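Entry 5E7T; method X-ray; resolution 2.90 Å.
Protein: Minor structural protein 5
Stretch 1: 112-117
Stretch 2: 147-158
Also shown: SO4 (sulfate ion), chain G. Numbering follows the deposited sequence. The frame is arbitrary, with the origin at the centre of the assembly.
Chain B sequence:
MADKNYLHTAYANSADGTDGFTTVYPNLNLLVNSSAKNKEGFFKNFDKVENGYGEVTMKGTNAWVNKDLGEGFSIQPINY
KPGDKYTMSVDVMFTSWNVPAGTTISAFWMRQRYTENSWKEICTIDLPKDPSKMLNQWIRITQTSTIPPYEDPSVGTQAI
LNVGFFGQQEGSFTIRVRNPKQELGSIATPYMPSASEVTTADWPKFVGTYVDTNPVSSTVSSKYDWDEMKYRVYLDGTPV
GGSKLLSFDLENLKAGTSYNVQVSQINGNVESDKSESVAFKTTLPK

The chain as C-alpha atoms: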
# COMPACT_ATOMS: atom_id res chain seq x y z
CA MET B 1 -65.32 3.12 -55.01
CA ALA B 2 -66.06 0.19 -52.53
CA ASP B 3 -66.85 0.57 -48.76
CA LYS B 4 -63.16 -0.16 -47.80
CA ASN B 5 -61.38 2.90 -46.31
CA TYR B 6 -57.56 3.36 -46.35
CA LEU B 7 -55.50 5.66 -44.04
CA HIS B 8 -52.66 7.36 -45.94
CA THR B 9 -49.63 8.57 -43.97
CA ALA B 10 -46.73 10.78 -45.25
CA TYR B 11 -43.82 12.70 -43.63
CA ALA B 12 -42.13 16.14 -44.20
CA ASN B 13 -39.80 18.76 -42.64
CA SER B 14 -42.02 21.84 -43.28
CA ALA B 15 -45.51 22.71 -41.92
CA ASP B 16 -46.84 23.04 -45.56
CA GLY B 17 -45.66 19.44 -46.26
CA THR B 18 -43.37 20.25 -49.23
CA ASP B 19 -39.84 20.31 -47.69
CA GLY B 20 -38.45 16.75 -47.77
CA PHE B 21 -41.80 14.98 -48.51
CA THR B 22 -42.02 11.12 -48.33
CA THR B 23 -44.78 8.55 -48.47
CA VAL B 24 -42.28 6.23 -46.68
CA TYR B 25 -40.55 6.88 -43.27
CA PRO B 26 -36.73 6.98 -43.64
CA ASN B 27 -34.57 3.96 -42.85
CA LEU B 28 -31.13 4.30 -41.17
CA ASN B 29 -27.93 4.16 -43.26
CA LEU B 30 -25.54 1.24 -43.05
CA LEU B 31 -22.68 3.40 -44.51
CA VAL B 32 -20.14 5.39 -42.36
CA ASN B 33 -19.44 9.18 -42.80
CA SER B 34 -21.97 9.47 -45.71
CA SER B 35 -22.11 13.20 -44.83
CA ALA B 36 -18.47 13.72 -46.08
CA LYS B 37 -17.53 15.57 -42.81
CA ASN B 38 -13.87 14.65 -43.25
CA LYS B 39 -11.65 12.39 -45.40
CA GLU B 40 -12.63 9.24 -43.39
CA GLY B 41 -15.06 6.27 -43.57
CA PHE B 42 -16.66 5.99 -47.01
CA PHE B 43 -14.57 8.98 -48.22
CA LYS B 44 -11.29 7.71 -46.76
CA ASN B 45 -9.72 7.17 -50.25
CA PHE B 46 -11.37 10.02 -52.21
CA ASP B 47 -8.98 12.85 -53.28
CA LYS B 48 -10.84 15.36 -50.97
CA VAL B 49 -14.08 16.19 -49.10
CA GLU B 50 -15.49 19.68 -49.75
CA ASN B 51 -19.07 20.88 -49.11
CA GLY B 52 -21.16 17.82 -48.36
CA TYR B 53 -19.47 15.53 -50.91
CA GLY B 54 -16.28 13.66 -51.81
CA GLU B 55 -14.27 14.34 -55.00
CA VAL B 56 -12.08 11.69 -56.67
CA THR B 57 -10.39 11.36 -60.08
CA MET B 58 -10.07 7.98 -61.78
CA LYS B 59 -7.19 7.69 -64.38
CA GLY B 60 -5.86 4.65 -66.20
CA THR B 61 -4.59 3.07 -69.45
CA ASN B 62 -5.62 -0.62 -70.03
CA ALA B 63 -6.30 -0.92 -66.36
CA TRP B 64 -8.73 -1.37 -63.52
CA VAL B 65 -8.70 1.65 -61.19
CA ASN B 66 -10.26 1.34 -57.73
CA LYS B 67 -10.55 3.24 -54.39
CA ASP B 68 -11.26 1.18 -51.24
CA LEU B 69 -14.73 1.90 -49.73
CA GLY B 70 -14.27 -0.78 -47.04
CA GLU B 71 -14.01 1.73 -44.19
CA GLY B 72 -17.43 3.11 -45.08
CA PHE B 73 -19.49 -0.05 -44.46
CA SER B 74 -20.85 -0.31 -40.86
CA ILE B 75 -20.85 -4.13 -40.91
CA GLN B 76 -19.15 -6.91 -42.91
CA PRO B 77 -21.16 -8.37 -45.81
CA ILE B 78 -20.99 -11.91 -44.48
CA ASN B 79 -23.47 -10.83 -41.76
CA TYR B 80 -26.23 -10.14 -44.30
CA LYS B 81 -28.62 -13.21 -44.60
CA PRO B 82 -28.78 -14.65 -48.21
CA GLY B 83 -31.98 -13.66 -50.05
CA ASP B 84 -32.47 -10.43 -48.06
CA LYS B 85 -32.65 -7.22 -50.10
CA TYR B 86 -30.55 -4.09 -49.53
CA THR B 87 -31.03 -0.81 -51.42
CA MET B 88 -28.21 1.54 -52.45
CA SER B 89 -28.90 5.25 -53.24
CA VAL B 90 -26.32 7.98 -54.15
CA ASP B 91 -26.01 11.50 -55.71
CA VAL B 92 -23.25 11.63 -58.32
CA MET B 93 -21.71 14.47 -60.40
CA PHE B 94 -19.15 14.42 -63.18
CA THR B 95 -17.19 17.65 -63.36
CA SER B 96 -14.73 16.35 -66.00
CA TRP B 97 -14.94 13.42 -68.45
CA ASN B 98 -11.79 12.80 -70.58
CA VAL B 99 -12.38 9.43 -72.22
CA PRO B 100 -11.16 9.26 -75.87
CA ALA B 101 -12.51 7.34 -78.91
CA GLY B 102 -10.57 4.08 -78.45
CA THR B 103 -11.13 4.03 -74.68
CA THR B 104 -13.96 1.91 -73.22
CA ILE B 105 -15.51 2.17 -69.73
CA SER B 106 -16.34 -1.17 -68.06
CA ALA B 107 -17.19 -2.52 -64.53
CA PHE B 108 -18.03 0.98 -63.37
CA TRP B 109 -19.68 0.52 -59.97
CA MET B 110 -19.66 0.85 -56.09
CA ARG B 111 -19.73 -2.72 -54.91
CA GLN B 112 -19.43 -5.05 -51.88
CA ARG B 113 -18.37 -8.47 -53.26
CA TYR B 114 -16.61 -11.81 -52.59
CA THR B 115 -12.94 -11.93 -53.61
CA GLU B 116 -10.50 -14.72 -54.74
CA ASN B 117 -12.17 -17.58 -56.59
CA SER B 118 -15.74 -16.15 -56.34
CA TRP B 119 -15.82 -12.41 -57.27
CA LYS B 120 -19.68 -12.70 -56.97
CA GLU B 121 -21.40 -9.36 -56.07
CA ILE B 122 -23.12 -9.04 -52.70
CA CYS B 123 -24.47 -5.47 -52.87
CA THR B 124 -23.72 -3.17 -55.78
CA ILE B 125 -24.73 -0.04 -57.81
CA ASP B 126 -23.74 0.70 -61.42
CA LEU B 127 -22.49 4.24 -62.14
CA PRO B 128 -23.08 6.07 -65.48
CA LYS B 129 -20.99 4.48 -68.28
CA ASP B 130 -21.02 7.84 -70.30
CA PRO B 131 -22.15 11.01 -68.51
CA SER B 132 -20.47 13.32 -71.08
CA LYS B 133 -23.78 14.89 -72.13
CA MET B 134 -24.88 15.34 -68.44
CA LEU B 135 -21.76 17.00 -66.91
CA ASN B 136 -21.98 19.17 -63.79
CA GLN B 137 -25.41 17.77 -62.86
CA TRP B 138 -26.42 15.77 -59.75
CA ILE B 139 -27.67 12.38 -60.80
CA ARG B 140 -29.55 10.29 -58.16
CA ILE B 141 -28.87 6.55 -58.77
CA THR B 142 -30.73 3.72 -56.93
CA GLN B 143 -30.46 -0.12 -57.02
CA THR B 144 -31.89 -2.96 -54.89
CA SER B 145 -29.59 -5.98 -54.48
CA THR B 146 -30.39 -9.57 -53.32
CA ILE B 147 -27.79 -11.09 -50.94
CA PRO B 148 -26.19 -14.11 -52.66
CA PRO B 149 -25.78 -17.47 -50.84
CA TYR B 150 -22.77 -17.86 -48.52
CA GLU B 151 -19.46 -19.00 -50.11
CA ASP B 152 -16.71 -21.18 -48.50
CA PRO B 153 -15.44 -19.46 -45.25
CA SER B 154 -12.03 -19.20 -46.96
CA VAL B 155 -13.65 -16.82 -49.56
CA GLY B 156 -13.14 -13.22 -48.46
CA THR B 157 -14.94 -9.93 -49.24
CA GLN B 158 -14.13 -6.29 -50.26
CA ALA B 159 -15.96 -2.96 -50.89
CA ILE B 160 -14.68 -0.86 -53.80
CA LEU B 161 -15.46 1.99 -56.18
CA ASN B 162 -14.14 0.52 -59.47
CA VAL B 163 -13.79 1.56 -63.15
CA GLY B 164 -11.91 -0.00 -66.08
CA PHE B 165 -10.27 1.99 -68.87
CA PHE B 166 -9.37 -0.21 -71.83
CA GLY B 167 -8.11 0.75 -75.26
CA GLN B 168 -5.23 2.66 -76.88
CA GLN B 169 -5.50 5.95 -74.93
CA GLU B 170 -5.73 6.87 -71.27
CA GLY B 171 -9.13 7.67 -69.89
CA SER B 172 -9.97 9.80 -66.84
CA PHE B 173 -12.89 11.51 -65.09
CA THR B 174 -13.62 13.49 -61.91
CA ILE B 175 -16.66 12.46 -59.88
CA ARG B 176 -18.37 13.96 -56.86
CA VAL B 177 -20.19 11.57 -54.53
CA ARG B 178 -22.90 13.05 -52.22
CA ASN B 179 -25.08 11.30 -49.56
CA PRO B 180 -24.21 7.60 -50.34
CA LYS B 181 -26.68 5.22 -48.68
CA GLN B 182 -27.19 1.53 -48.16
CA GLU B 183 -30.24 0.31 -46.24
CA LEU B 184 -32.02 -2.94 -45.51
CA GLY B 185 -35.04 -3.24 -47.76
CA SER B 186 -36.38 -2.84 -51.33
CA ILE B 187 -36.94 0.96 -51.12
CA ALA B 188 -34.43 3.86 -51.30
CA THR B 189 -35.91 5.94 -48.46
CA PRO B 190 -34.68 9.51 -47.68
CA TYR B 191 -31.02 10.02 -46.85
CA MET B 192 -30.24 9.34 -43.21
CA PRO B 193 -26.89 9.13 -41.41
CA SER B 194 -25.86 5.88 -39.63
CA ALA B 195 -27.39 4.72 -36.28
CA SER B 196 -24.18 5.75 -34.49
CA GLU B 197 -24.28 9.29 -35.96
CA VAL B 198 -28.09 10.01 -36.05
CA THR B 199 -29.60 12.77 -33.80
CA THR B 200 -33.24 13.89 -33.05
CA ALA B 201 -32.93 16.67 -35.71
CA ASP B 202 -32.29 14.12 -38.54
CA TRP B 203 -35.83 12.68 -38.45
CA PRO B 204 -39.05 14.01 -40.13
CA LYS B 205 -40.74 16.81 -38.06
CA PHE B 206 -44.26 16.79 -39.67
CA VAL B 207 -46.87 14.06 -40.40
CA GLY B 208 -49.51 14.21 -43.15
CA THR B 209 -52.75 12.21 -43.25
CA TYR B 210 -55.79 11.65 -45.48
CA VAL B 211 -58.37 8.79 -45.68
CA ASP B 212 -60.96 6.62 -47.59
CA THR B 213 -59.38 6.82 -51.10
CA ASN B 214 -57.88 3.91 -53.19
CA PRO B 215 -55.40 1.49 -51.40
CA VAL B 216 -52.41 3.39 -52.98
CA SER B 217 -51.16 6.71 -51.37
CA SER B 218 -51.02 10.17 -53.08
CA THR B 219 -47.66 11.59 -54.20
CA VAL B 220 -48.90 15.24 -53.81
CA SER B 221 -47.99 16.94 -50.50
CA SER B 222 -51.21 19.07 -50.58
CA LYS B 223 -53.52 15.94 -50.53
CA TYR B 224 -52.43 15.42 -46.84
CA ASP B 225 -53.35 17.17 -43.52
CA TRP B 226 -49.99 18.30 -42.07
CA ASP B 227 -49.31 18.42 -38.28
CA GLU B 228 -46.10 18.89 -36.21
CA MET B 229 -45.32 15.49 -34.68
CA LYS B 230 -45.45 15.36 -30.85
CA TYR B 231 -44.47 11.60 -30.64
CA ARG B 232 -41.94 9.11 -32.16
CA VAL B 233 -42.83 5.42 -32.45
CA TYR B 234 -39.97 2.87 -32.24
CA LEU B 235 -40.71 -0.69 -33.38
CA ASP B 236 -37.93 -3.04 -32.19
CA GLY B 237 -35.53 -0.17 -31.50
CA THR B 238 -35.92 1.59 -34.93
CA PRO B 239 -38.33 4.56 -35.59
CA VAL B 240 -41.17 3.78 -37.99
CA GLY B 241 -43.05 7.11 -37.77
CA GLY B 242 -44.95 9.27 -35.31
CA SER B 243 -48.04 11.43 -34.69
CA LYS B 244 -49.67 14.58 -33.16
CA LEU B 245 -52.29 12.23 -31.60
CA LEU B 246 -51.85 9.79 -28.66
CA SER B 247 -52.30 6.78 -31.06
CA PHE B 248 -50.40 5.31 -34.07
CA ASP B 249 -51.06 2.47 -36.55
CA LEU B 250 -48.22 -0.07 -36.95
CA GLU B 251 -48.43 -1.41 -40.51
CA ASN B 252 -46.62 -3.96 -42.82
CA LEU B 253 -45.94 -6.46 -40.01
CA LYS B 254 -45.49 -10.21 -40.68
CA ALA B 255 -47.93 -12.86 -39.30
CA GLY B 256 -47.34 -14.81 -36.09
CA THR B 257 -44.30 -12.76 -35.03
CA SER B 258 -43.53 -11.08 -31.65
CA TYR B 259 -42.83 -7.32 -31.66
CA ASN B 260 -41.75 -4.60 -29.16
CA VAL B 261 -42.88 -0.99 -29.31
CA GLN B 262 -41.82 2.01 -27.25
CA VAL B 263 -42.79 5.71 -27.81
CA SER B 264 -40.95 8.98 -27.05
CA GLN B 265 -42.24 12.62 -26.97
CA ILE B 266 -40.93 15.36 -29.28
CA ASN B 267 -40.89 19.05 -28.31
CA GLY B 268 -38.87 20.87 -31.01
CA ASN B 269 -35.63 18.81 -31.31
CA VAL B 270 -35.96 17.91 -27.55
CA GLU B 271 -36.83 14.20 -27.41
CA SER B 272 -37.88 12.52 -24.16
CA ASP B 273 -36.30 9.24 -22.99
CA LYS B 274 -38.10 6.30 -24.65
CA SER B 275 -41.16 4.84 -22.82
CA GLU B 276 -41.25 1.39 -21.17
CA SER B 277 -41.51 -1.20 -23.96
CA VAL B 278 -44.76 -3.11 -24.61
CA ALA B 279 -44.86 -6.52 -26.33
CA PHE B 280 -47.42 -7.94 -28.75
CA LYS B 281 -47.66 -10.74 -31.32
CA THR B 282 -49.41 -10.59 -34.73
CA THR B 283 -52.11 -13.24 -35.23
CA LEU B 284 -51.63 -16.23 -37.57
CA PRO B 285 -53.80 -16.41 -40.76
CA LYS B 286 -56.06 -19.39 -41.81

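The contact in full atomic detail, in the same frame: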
# COMPACT_ATOMS: atom_id res chain seq x y z
N GLN B 112 -19.84 -4.13 -52.94
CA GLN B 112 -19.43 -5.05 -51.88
C GLN B 112 -19.50 -6.39 -52.60
O GLN B 112 -20.52 -6.67 -53.25
CB GLN B 112 -20.41 -5.07 -50.71
CG GLN B 112 -20.03 -4.19 -49.55
CD GLN B 112 -21.02 -4.32 -48.42
OE1 GLN B 112 -22.24 -4.18 -48.61
NE2 GLN B 112 -20.52 -4.48 -47.19
N ARG B 113 -18.42 -7.19 -52.55
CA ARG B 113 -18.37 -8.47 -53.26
C ARG B 113 -17.39 -9.45 -52.64
O ARG B 113 -16.51 -9.04 -51.89
CB ARG B 113 -17.98 -8.24 -54.73
CG ARG B 113 -16.53 -7.83 -54.95
CD ARG B 113 -16.30 -7.68 -56.42
NE ARG B 113 -14.91 -7.33 -56.70
CZ ARG B 113 -14.39 -7.28 -57.92
NH1 ARG B 113 -15.13 -7.58 -58.97
NH2 ARG B 113 -13.12 -6.95 -58.09
N TYR B 114 -17.52 -10.74 -53.02
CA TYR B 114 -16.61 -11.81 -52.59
C TYR B 114 -15.32 -11.62 -53.41
O TYR B 114 -15.33 -10.97 -54.46
CB TYR B 114 -17.25 -13.22 -52.78
CG TYR B 114 -18.35 -13.55 -51.79
CD1 TYR B 114 -18.05 -13.93 -50.48
CD2 TYR B 114 -19.68 -13.50 -52.16
CE1 TYR B 114 -19.06 -14.19 -49.55
CE2 TYR B 114 -20.70 -13.77 -51.24
CZ TYR B 114 -20.39 -14.11 -49.94
OH TYR B 114 -21.39 -14.36 -49.03
N THR B 115 -14.19 -12.12 -52.90
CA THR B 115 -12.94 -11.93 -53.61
C THR B 115 -12.48 -13.23 -54.25
O THR B 115 -13.30 -13.90 -54.89
CB THR B 115 -11.90 -11.24 -52.73
OG1 THR B 115 -11.62 -12.04 -51.58
CG2 THR B 115 -12.33 -9.83 -52.35
N GLU B 116 -11.17 -13.58 -54.11
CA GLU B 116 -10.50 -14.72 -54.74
C GLU B 116 -11.35 -15.94 -54.82
O GLU B 116 -11.94 -16.38 -53.82
CB GLU B 116 -9.15 -15.05 -54.10
CG GLU B 116 -7.99 -14.42 -54.84
CD GLU B 116 -7.83 -12.92 -54.67
OE1 GLU B 116 -8.33 -12.36 -53.66
OE2 GLU B 116 -7.18 -12.31 -55.55
N ASN B 117 -11.40 -16.47 -56.06
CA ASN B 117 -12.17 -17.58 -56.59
C ASN B 117 -13.55 -17.09 -57.05
O ASN B 117 -13.83 -17.11 -58.25
CB ASN B 117 -12.24 -18.80 -55.64
CG ASN B 117 -10.93 -19.56 -55.46
OD1 ASN B 117 -10.15 -19.76 -56.41
ND2 ASN B 117 -10.67 -20.03 -54.24
N ILE B 147 -28.95 -10.46 -51.56
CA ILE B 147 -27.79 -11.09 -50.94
C ILE B 147 -27.59 -12.50 -51.49
O ILE B 147 -28.52 -13.31 -51.42
CB ILE B 147 -27.84 -11.02 -49.39
CG1 ILE B 147 -27.97 -9.57 -48.89
CG2 ILE B 147 -26.65 -11.73 -48.76
CD1 ILE B 147 -26.85 -8.61 -49.32
N PRO B 148 -26.42 -12.77 -52.11
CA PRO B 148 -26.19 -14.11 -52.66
C PRO B 148 -25.91 -15.15 -51.56
O PRO B 148 -25.56 -14.78 -50.41
CB PRO B 148 -24.98 -13.90 -53.57
CG PRO B 148 -24.22 -12.81 -52.90
CD PRO B 148 -25.24 -11.90 -52.29
N PRO B 149 -26.04 -16.46 -51.87
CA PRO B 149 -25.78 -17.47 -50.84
C PRO B 149 -24.32 -17.46 -50.40
O PRO B 149 -23.43 -17.14 -51.20
CB PRO B 149 -26.20 -18.78 -51.51
CG PRO B 149 -26.08 -18.52 -52.93
CD PRO B 149 -26.44 -17.10 -53.14
N TYR B 150 -24.10 -17.83 -49.11
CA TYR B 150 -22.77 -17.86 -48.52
C TYR B 150 -21.85 -18.74 -49.33
O TYR B 150 -22.28 -19.76 -49.87
CB TYR B 150 -22.82 -18.36 -47.07
CG TYR B 150 -23.58 -17.50 -46.08
CD1 TYR B 150 -23.24 -16.16 -45.88
CD2 TYR B 150 -24.55 -18.05 -45.24
CE1 TYR B 150 -23.90 -15.37 -44.93
CE2 TYR B 150 -25.21 -17.27 -44.29
CZ TYR B 150 -24.89 -15.93 -44.13
OH TYR B 150 -25.56 -15.17 -43.20
N GLU B 151 -20.58 -18.31 -49.44
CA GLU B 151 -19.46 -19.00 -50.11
C GLU B 151 -18.69 -19.82 -49.06
O GLU B 151 -19.08 -19.81 -47.88
CB GLU B 151 -18.50 -17.95 -50.67
CG GLU B 151 -19.02 -17.23 -51.89
CD GLU B 151 -18.93 -18.04 -53.17
OE1 GLU B 151 -18.12 -19.00 -53.24
OE2 GLU B 151 -19.65 -17.69 -54.13
N ASP B 152 -17.57 -20.47 -49.45
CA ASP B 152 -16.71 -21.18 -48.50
C ASP B 152 -16.16 -20.15 -47.49
O ASP B 152 -16.04 -18.97 -47.86
CB ASP B 152 -15.55 -21.88 -49.22
CG ASP B 152 -14.90 -22.96 -48.38
OD1 ASP B 152 -15.59 -23.93 -48.02
OD2 ASP B 152 -13.72 -22.79 -48.00
N PRO B 153 -15.90 -20.50 -46.20
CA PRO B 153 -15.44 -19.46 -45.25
C PRO B 153 -14.10 -18.87 -45.63
O PRO B 153 -13.78 -17.75 -45.23
CB PRO B 153 -15.37 -20.20 -43.91
CG PRO B 153 -16.16 -21.45 -44.09
CD PRO B 153 -16.00 -21.81 -45.54
N SER B 154 -13.33 -19.62 -46.45
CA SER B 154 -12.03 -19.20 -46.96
C SER B 154 -12.19 -18.03 -47.95
O SER B 154 -11.24 -17.27 -48.12
CB SER B 154 -11.31 -20.37 -47.61
OG SER B 154 -12.00 -20.82 -48.77
N VAL B 155 -13.38 -17.89 -48.59
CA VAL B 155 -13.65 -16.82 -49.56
C VAL B 155 -13.94 -15.52 -48.81
O VAL B 155 -14.93 -15.44 -48.05
CB VAL B 155 -14.73 -17.18 -50.61
CG1 VAL B 155 -14.85 -16.08 -51.66
CG2 VAL B 155 -14.43 -18.51 -51.28
N GLY B 156 -13.07 -14.54 -49.06
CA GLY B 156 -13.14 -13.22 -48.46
C GLY B 156 -14.04 -12.26 -49.19
O GLY B 156 -14.66 -12.62 -50.18
N THR B 157 -14.16 -11.02 -48.65
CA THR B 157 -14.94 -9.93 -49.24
C THR B 157 -14.10 -8.65 -49.35
O THR B 157 -12.96 -8.59 -48.85
CB THR B 157 -16.26 -9.69 -48.48
OG1 THR B 157 -15.98 -9.07 -47.22
CG2 THR B 157 -17.12 -10.94 -48.32
N GLN B 158 -14.68 -7.63 -50.03
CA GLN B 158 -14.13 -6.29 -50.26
C GLN B 158 -15.25 -5.34 -50.65
O GLN B 158 -16.30 -5.81 -51.09
CB GLN B 158 -13.03 -6.29 -51.33
CG GLN B 158 -13.52 -6.34 -52.77
CD GLN B 158 -12.41 -6.21 -53.78
OE1 GLN B 158 -11.24 -5.95 -53.45
NE2 GLN B 158 -12.74 -6.38 -55.04
S SO4 G . -12.46 -6.73 -61.78
O1 SO4 G . -13.73 -6.78 -62.53
O2 SO4 G . -12.49 -7.76 -60.73
O3 SO4 G . -11.32 -7.00 -62.67
O4 SO4 G . -12.29 -5.40 -61.21

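What does the start of stretch 2 offer Tyr114? Pro148 CG lies 4.0 Å from Tyr114 CE2, at the ring edge, an apolar contact that helps bury the aromatic side chain. Farther along, Tyr150 CA sits 3.8 Å from Tyr114 OH, so the loop passes around the phenol end.

How is the face of that ring covered? Glu151 lays its aliphatic CG over it, 3.6 Å from the centroid of the Tyr114 ring and almost on the ring normal, a CH-pi contact between a polarised methylene and the aromatic electrons.

How does the chain come back to stretch 1? A type I turn from Asp152 to Val155, closed by Val155 N to Asp152 O at 3.0 Å, reverses it. Val155 CG1 then packs 3.9 Å from Tyr114 CB, and Gly156 O accepts a hydrogen bond from Thr115 N at 2.8 Å.

What joins the strands? Thr157 and Tyr114 form a non-hydrogen-bonded antiparallel pair, their CA atoms 4.2 Å apart. Next, Gln158 and Arg113 bond reciprocally: Arg113 N to Gln158 O at 2.9 Å, Gln158 N to Arg113 O at 3.0 Å. Their side chains share one sheet face, where the Arg113 guanidinium also binds sulfate, NH2 donating to SO4 O2 at 2.8 Å, as opposite charges favour.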